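Local coordinates for putative sugar kinase PH1459 (Pyrococcus horikoshii, PDB 3EWM), which probably phosphorylates a sugar, perhaps fructose, with ATP as a member of the PfkB carbohydrate kinase family, at residues V189-E194 with T212-G217; G57-G62 with K84-I89; L223-T228 with K261-L266. One frame throughout, in Å; residues are numbered along the deposited sequence.

Contact 1: V189-E194 with T212-G217; sequences VKASEE and TAITLG
The flat carboxylate of Glu-193 has one face covered by Leu-216, whose CD2 stands squarely over Glu-193 CD at 3.7 Å. Leu-216 CA lies on that same face, 3.7 Å from Glu-193 OE2. Glu-193 reaches this place because its CG sits between the backbone N and the carbonyl carbon (chi1 55°), and the two side chains meet at about a right angle. Preceding these residues in the chain, 189-192 and 212-215 run as parallel neighbours in a beta-alpha-beta unit whose connection contains helix 193-200. Val-189 O accepts from Ala-213 N almost straight (2.7 Å, 171°), and Ala-191 N donates to Ala-213 O. Ala-191 O accepts from Thr-215 N, which comes in tilted 24° from the carbonyl plane. Past the strand end, Glu-193 N still bonds to Thr-215 O at 3.0 Å, while Ser-192 N-caps the helix. On one side of the sheet Ala-191 CB packs on Ile-214 CD1 (4.0 Å). On the other, Lys-190 CE touches Thr-215 CG2, and one water joins Lys-190 NZ (2.8 Å) to Thr-215 OG1 (2.7 Å). Lys-190 NZ also has a long, weak ion pair with Asp-160. Both Lys-190 and Thr-215 bind ATP, so the parallel pairing places the lysine amino group and the hydroxyl on the same face of the sheet, one water apart, at the nucleotide site, where both could help to hold the nucleotide.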
loop_
_atom_site.group_PDB
_atom_site.type_symbol
_atom_site.label_atom_id
_atom_site.label_comp_id
_atom_site.label_asym_id
_atom_site.label_seq_id
_atom_site.Cartn_x
_atom_site.Cartn_y
_atom_site.Cartn_z
ATOM N N VAL A 189 -5.578 17.598 25.087
ATOM C CA VAL A 189 -4.858 16.369 24.819
ATOM C C VAL A 189 -5.781 15.199 25.105
ATOM O O VAL A 189 -6.466 15.161 26.143
ATOM C CB VAL A 189 -3.544 16.273 25.660
ATOM C CG1 VAL A 189 -2.920 14.868 25.577
ATOM C CG2 VAL A 189 -2.553 17.325 25.198
ATOM N N LYS A 190 -5.818 14.277 24.148
ATOM C CA LYS A 190 -6.501 13.016 24.292
ATOM C C LYS A 190 -5.472 11.887 24.304
ATOM O O LYS A 190 -4.611 11.802 23.422
ATOM C CB LYS A 190 -7.496 12.826 23.136
ATOM C CG LYS A 190 -8.173 11.479 23.138
ATOM C CD LYS A 190 -9.093 11.334 21.925
ATOM C CE LYS A 190 -9.544 9.910 21.748
ATOM N NZ LYS A 190 -8.494 9.034 21.182
ATOM N N ALA A 191 -5.572 11.013 25.305
ATOM C CA ALA A 191 -4.680 9.890 25.420
ATOM C C ALA A 191 -5.395 8.762 26.122
ATOM O O ALA A 191 -6.262 9.009 26.955
ATOM C CB ALA A 191 -3.414 10.278 26.205
ATOM N N SER A 192 -5.025 7.528 25.784
ATOM C CA SER A 192 -5.478 6.373 26.541
ATOM C C SER A 192 -4.699 6.318 27.842
ATOM O O SER A 192 -3.595 6.853 27.952
ATOM C CB SER A 192 -5.232 5.073 25.776
ATOM O OG SER A 192 -3.835 4.872 25.598
ATOM N N GLU A 193 -5.267 5.634 28.822
ATOM C CA GLU A 193 -4.551 5.438 30.069
ATOM C C GLU A 193 -3.203 4.724 29.828
ATOM O O GLU A 193 -2.228 5.017 30.517
ATOM C CB GLU A 193 -5.440 4.739 31.113
ATOM C CG GLU A 193 -6.026 3.433 30.671
ATOM C CD GLU A 193 -6.868 2.786 31.765
ATOM O OE1 GLU A 193 -6.598 3.045 32.955
ATOM O OE2 GLU A 193 -7.806 2.033 31.417
ATOM N N GLU A 194 -3.135 3.845 28.823
ATOM C CA GLU A 194 -1.889 3.112 28.514
ATOM C C GLU A 194 -0.814 4.051 27.978
ATOM O O GLU A 194 0.373 3.939 28.329
ATOM C CB GLU A 194 -2.120 1.933 27.550
ATOM C CG GLU A 194 -3.016 0.826 28.112
ATOM C CD GLU A 194 -4.525 1.051 27.873
ATOM O OE1 GLU A 194 -4.952 2.158 27.435
ATOM O OE2 GLU A 194 -5.296 0.092 28.131
ATOM N N THR A 212 -7.543 17.717 29.433
ATOM C CA THR A 212 -7.011 16.416 29.092
ATOM C C THR A 212 -8.157 15.423 29.117
ATOM O O THR A 212 -8.936 15.392 30.075
ATOM C CB THR A 212 -5.923 15.991 30.095
ATOM O OG1 THR A 212 -4.969 17.045 30.207
ATOM C CG2 THR A 212 -5.224 14.746 29.631
ATOM N N ALA A 213 -8.256 14.623 28.059
ATOM C CA ALA A 213 -9.241 13.564 27.992
ATOM C C ALA A 213 -8.472 12.271 28.012
ATOM O O ALA A 213 -7.657 12.015 27.124
ATOM C CB ALA A 213 -10.084 13.676 26.732
ATOM N N ILE A 214 -8.691 11.476 29.057
ATOM C CA ILE A 214 -8.013 10.202 29.164
ATOM C C ILE A 214 -9.044 9.125 28.917
ATOM O O ILE A 214 -10.018 9.015 29.660
ATOM C CB ILE A 214 -7.305 9.983 30.549
ATOM C CG1 ILE A 214 -6.214 11.036 30.811
ATOM C CG2 ILE A 214 -6.687 8.592 30.623
ATOM C CD1 ILE A 214 -5.220 11.267 29.668
ATOM N N THR A 215 -8.823 8.339 27.869
ATOM C CA THR A 215 -9.730 7.262 27.530
ATOM C C THR A 215 -9.391 5.996 28.329
ATOM O O THR A 215 -8.220 5.660 28.556
ATOM C CB THR A 215 -9.738 6.988 26.009
ATOM O OG1 THR A 215 -8.416 6.633 25.573
ATOM C CG2 THR A 215 -10.208 8.241 25.239
ATOM N N LEU A 216 -10.435 5.307 28.766
ATOM C CA LEU A 216 -10.246 4.077 29.525
ATOM C C LEU A 216 -10.855 2.886 28.769
ATOM O O LEU A 216 -11.312 1.915 29.369
ATOM C CB LEU A 216 -10.785 4.254 30.959
ATOM C CG LEU A 216 -10.510 5.597 31.677
ATOM C CD1 LEU A 216 -11.398 5.801 32.901
ATOM C CD2 LEU A 216 -9.028 5.824 32.061
ATOM N N GLY A 217 -10.823 2.970 27.439
ATOM C CA GLY A 217 -11.366 1.940 26.557
ATOM C C GLY A 217 -12.887 1.851 26.627
ATOM O O GLY A 217 -13.575 2.873 26.585
HETATM O O HOH W 1 -7.391 7.533 23.291
#

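Contact 2: G57-G62 with K84-I89; sequences GNDPFG and KKHTGI
Asp-59 and Thr-87 meet obliquely, carboxylate against hydroxyl and peptide, so that each oxygen of the acid finds a different group of the threonine. Asp-59 OD2 accepts from Thr-87 N through its syn lone pair (3.0 Å, 162°). Asp-59 OD1 accepts a hydrogen bond from Thr-87 OG1 at 2.5 Å, the hydroxyl standing 24° out of the carboxylate plane. The hydroxyl is placed there by a first torsion that sets OG1 anti to the carbonyl carbon (chi1 -65°), and it also accepts from Gly-57 N at 2.8 Å. Asp-59 OD1 has a second donor, Gly-62 N (2.8 Å), met nearly along the C-O axis: this is the N-cap bond of helix 60-71, whose start would probably stabilise the negative charge. These bonds tie the turn between strand 49-57 of the large sheet and this helix to the entry of strand 88-93, part of the smaller four-stranded sheet, the lid of PfkB-type kinases. An alanine in place of Asp-59 would probably leave Gly-62 N and Thr-87 N without their acceptor and the threonine hydroxyl held by Gly-57 N alone among the bonds described. The edge of the His-86 ring lies against Asp-59 OD2, in plane, with CD2 3.9 Å away. Gly-57 packs close here, its CA 3.3 Å from Lys-85 O. Beyond the polar cluster, Phe-61 CB rests on Thr-87 CB (3.8 Å), and Ile-89 CG2 meets the edge of the phenyl ring at CD2 (4.0 Å). Phe-91 of the second subunit packs edge-to-face with Phe-61, and Tyr-104 of that subunit bonds to Thr-87 O.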
loop_
_atom_site.group_PDB
_atom_site.type_symbol
_atom_site.label_atom_id
_atom_site.label_comp_id
_atom_site.label_asym_id
_atom_site.label_seq_id
_atom_site.Cartn_x
_atom_site.Cartn_y
_atom_site.Cartn_z
ATOM N N GLY A 57 -1.899 11.079 -2.941
ATOM C CA GLY A 57 -1.257 10.915 -4.224
ATOM C C GLY A 57 -2.196 11.427 -5.295
ATOM O O GLY A 57 -3.425 11.413 -5.138
ATOM N N ASN A 58 -1.614 11.875 -6.395
ATOM C CA ASN A 58 -2.391 12.119 -7.605
ATOM C C ASN A 58 -2.719 10.758 -8.224
ATOM O O ASN A 58 -2.108 10.316 -9.194
ATOM C CB ASN A 58 -1.630 13.028 -8.583
ATOM C CG ASN A 58 -2.406 13.277 -9.868
ATOM O OD1 ASN A 58 -3.640 13.112 -9.918
ATOM N ND2 ASN A 58 -1.690 13.680 -10.920
ATOM N N ASP A 59 -3.669 10.078 -7.607
ATOM C CA ASP A 59 -4.014 8.720 -7.980
ATOM C C ASP A 59 -5.473 8.447 -7.623
ATOM O O ASP A 59 -6.110 9.284 -6.977
ATOM C CB ASP A 59 -3.015 7.711 -7.391
ATOM C CG ASP A 59 -2.901 7.763 -5.866
ATOM O OD1 ASP A 59 -3.930 7.782 -5.169
ATOM O OD2 ASP A 59 -1.754 7.724 -5.368
ATOM N N PRO A 60 -6.017 7.293 -8.060
ATOM C CA PRO A 60 -7.417 6.983 -7.813
ATOM C C PRO A 60 -7.767 6.972 -6.332
ATOM O O PRO A 60 -8.894 7.287 -5.967
ATOM C CB PRO A 60 -7.562 5.575 -8.369
ATOM C CG PRO A 60 -6.520 5.527 -9.474
ATOM C CD PRO A 60 -5.360 6.231 -8.840
ATOM N N PHE A 61 -6.803 6.589 -5.501
ATOM C CA PHE A 61 -7.054 6.474 -4.068
ATOM C C PHE A 61 -7.145 7.853 -3.453
ATOM O O PHE A 61 -7.966 8.093 -2.578
ATOM C CB PHE A 61 -5.991 5.597 -3.391
ATOM C CG PHE A 61 -6.187 4.111 -3.631
ATOM C CD1 PHE A 61 -7.285 3.638 -4.382
ATOM C CD2 PHE A 61 -5.299 3.187 -3.098
ATOM C CE1 PHE A 61 -7.491 2.279 -4.586
ATOM C CE2 PHE A 61 -5.500 1.822 -3.296
ATOM C CZ PHE A 61 -6.594 1.369 -4.039
ATOM N N GLY A 62 -6.300 8.761 -3.931
ATOM C CA GLY A 62 -6.372 10.170 -3.545
ATOM C C GLY A 62 -7.706 10.772 -3.926
ATOM O O GLY A 62 -8.349 11.453 -3.116
ATOM N N LYS A 84 4.625 12.927 -6.576
ATOM C CA LYS A 84 5.754 12.017 -6.395
ATOM C C LYS A 84 5.516 10.876 -5.393
ATOM O O LYS A 84 6.323 9.956 -5.312
ATOM C CB LYS A 84 7.011 12.787 -5.989
ATOM C CG LYS A 84 7.402 13.917 -6.938
ATOM C CD LYS A 84 7.922 13.369 -8.231
ATOM C CE LYS A 84 8.509 14.483 -9.091
ATOM N NZ LYS A 84 8.672 14.021 -10.500
ATOM N N LYS A 85 4.443 10.943 -4.612
ATOM C CA LYS A 85 4.194 9.895 -3.631
ATOM C C LYS A 85 2.768 9.431 -3.824
ATOM O O LYS A 85 1.925 10.191 -4.257
ATOM C CB LYS A 85 4.415 10.365 -2.183
ATOM C CG LYS A 85 5.797 10.970 -1.855
ATOM C CD LYS A 85 6.932 9.987 -1.957
ATOM C CE LYS A 85 8.268 10.653 -1.574
ATOM N NZ LYS A 85 9.348 9.622 -1.520
ATOM N N HIS A 86 2.525 8.163 -3.543
ATOM C CA HIS A 86 1.190 7.609 -3.668
ATOM C C HIS A 86 0.411 7.862 -2.398
ATOM O O HIS A 86 0.983 8.145 -1.347
ATOM C CB HIS A 86 1.272 6.124 -3.999
ATOM C CG HIS A 86 1.959 5.878 -5.300
ATOM N ND1 HIS A 86 3.241 5.377 -5.386
ATOM C CD2 HIS A 86 1.586 6.181 -6.564
ATOM C CE1 HIS A 86 3.607 5.337 -6.655
ATOM N NE2 HIS A 86 2.619 5.820 -7.390
ATOM N N THR A 87 -0.901 7.777 -2.536
ATOM C CA THR A 87 -1.812 7.955 -1.436
ATOM C C THR A 87 -1.480 6.971 -0.317
ATOM O O THR A 87 -1.179 5.800 -0.566
ATOM C CB THR A 87 -3.241 7.744 -1.942
ATOM O OG1 THR A 87 -3.557 8.774 -2.897
ATOM C CG2 THR A 87 -4.223 7.797 -0.802
ATOM N N GLY A 88 -1.514 7.465 0.911
ATOM C CA GLY A 88 -1.373 6.606 2.070
ATOM C C GLY A 88 -2.259 5.383 2.014
ATOM O O GLY A 88 -3.431 5.443 1.602
ATOM N N ILE A 89 -1.686 4.270 2.443
ATOM C CA ILE A 89 -2.414 3.047 2.583
ATOM C C ILE A 89 -1.977 2.372 3.878
ATOM O O ILE A 89 -0.824 2.469 4.325
ATOM C CB ILE A 89 -2.209 2.062 1.380
ATOM C CG1 ILE A 89 -0.727 1.740 1.213
ATOM C CG2 ILE A 89 -2.902 2.569 0.063
ATOM C CD1 ILE A 89 -0.499 0.489 0.449
HETATM O O HOH W 2 1.355 10.479 -7.198
#

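Contact 3: L223-T228 with K261-L266; sequences LIKNET and KGLDLL
The beta hairpin at the edge of the large sheet, strand 220-225 turning back into strand 228-233, is covered here by the start of helix 265-279, with Leu-265 set against Leu-223, Lys-225 and Thr-228. Leu-265 has the largest share of the contact. Its CG lies anti to the carbonyl carbon (chi1 -64°), which sends the two methyls out over the hairpin. CD1 reaches Lys-225 CB at 3.8 Å and Thr-228 CG2 at 4.2 Å, while CD2 approaches Leu-223 CB at 4.3 Å. Leu-223 answers from its own tip, with CD1 lying 3.5 Å from Leu-265 O. Leu-265 also packs on Leu-211 and Val-230, so one side chain spans three adjacent strands. The hairpin is closed by a type II' turn from Lys-225 to Thr-228, in which Asn-226 has the positive phi that this turn needs at its second position. Lys-225 N bonds to Thr-228 O, and Thr-228 N to Lys-225 O, which keeps the two side chains facing the helix next to each other. On the helix side, Leu-263 is the centre of an inverse gamma turn and Asp-264 N-caps the helix through Lys-267 N. Leu-263 meets the aliphatic part of Lys-225 at about a right angle. Its CD2 touches Lys-225 CE at 3.5 Å, tight for two carbons, and Lys-225 CD at 3.6 Å. The lysine chain runs extended from CB, CG anti to the backbone N (chi1 -177°), and bends only at its last torsion (56°), where NZ turns to bond with Met-210 O. Leu-253 of helix 245-259 covers Leu-223, and Ile-257 of that helix touches Leu-263.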
loop_
_atom_site.group_PDB
_atom_site.type_symbol
_atom_site.label_atom_id
_atom_site.label_comp_id
_atom_site.label_asym_id
_atom_site.label_seq_id
_atom_site.Cartn_x
_atom_site.Cartn_y
_atom_site.Cartn_z
ATOM N N LEU A 223 -12.139 13.346 32.183
ATOM C CA LEU A 223 -11.770 14.677 31.736
ATOM C C LEU A 223 -11.079 15.384 32.867
ATOM O O LEU A 223 -11.605 15.452 33.972
ATOM C CB LEU A 223 -12.985 15.479 31.289
ATOM C CG LEU A 223 -13.748 14.926 30.086
ATOM C CD1 LEU A 223 -14.908 15.842 29.784
ATOM C CD2 LEU A 223 -12.837 14.769 28.880
ATOM N N ILE A 224 -9.891 15.893 32.585
ATOM C CA ILE A 224 -9.083 16.564 33.591
ATOM C C ILE A 224 -8.863 18.017 33.200
ATOM O O ILE A 224 -8.403 18.322 32.092
ATOM C CB ILE A 224 -7.733 15.860 33.781
ATOM C CG1 ILE A 224 -7.955 14.385 34.093
ATOM C CG2 ILE A 224 -6.916 16.540 34.895
ATOM C CD1 ILE A 224 -7.274 13.479 33.130
ATOM N N LYS A 225 -9.215 18.910 34.113
ATOM C CA LYS A 225 -8.835 20.308 33.993
ATOM C C LYS A 225 -8.192 20.733 35.298
ATOM O O LYS A 225 -8.819 20.661 36.369
ATOM C CB LYS A 225 -10.021 21.199 33.635
ATOM C CG LYS A 225 -9.605 22.646 33.436
ATOM C CD LYS A 225 -10.563 23.402 32.552
ATOM C CE LYS A 225 -10.029 24.814 32.265
ATOM N NZ LYS A 225 -8.653 24.820 31.658
ATOM N N ASN A 226 -6.931 21.152 35.197
ATOM C CA ASN A 226 -6.090 21.434 36.362
ATOM C C ASN A 226 -6.075 20.244 37.311
ATOM O O ASN A 226 -5.518 19.198 36.973
ATOM C CB ASN A 226 -6.533 22.728 37.051
ATOM C CG ASN A 226 -6.592 23.895 36.092
ATOM O OD1 ASN A 226 -7.582 24.623 36.041
ATOM N ND2 ASN A 226 -5.537 24.063 35.302
ATOM N N GLU A 227 -6.714 20.394 38.472
ATOM C CA GLU A 227 -6.783 19.326 39.468
ATOM C C GLU A 227 -8.115 18.585 39.380
ATOM O O GLU A 227 -8.253 17.494 39.940
ATOM C CB GLU A 227 -6.610 19.887 40.889
ATOM C CG GLU A 227 -6.154 21.352 40.961
ATOM C CD GLU A 227 -7.317 22.337 40.918
ATOM O OE1 GLU A 227 -7.589 22.978 41.960
ATOM O OE2 GLU A 227 -7.969 22.467 39.855
ATOM N N THR A 228 -9.084 19.185 38.687
ATOM C CA THR A 228 -10.422 18.620 38.555
ATOM C C THR A 228 -10.407 17.406 37.633
ATOM O O THR A 228 -9.941 17.486 36.496
ATOM C CB THR A 228 -11.438 19.644 37.997
ATOM O OG1 THR A 228 -11.319 20.884 38.707
ATOM C CG2 THR A 228 -12.872 19.109 38.117
ATOM N N LYS A 261 -20.186 27.519 26.340
ATOM C CA LYS A 261 -19.723 28.819 26.844
ATOM C C LYS A 261 -18.338 28.677 27.425
ATOM O O LYS A 261 -17.382 29.306 26.968
ATOM C CB LYS A 261 -20.647 29.350 27.948
ATOM C CG LYS A 261 -22.042 29.789 27.508
ATOM C CD LYS A 261 -22.768 30.455 28.695
ATOM C CE LYS A 261 -24.220 29.968 28.845
ATOM N NZ LYS A 261 -25.017 30.079 27.576
ATOM N N GLY A 262 -18.238 27.843 28.447
ATOM C CA GLY A 262 -16.978 27.605 29.102
ATOM C C GLY A 262 -16.638 26.146 28.924
ATOM O O GLY A 262 -17.397 25.388 28.307
ATOM N N LEU A 263 -15.490 25.758 29.453
ATOM C CA LEU A 263 -15.101 24.372 29.511
ATOM C C LEU A 263 -15.897 23.685 30.610
ATOM O O LEU A 263 -15.353 23.364 31.665
ATOM C CB LEU A 263 -13.620 24.295 29.833
ATOM C CG LEU A 263 -12.674 23.396 29.062
ATOM C CD1 LEU A 263 -13.102 23.202 27.609
ATOM C CD2 LEU A 263 -11.349 24.080 29.109
ATOM N N ASP A 264 -17.188 23.476 30.370
ATOM C CA ASP A 264 -18.013 22.796 31.351
ATOM C C ASP A 264 -17.813 21.284 31.224
ATOM O O ASP A 264 -18.369 20.668 30.322
ATOM C CB ASP A 264 -19.481 23.173 31.171
ATOM C CG ASP A 264 -20.376 22.571 32.251
ATOM O OD1 ASP A 264 -20.266 21.348 32.512
ATOM O OD2 ASP A 264 -21.199 23.311 32.834
ATOM N N LEU A 265 -17.053 20.693 32.148
ATOM C CA LEU A 265 -16.620 19.291 32.025
ATOM C C LEU A 265 -17.753 18.272 32.033
ATOM O O LEU A 265 -17.717 17.285 31.287
ATOM C CB LEU A 265 -15.557 18.933 33.076
ATOM C CG LEU A 265 -14.215 19.683 32.991
ATOM C CD1 LEU A 265 -13.178 19.084 33.925
ATOM C CD2 LEU A 265 -13.672 19.741 31.583
ATOM N N LEU A 266 -18.753 18.516 32.875
ATOM C CA LEU A 266 -19.960 17.688 32.911
ATOM C C LEU A 266 -20.754 17.699 31.604
ATOM O O LEU A 266 -21.107 16.645 31.091
ATOM C CB LEU A 266 -20.846 18.089 34.098
ATOM C CG LEU A 266 -20.278 17.688 35.464
ATOM C CD1 LEU A 266 -21.236 18.119 36.552
ATOM C CD2 LEU A 266 -20.046 16.160 35.528
#

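How the contacts relate
Along the chain the contacts follow in series: contact 2, then contact 1, then contact 3. Contacts 1 and 3 lie on the same side of the chain's centre, their centres 15 Å apart, and touch directly, since strands 211-215 and 220-225 are neighbours in the large sheet. Ala-213 packs on Leu-223 there, so the sheet edge covered by helix 265-279 lies next to strand 211-215, which carries part of the ATP site. Contact 2 lies on the opposite side, its centre 32 Å from that of contact 1 and 40 Å from that of contact 3. It joins the large sheet to the four-stranded lid sheet and the second subunit, far from the nucleotide end.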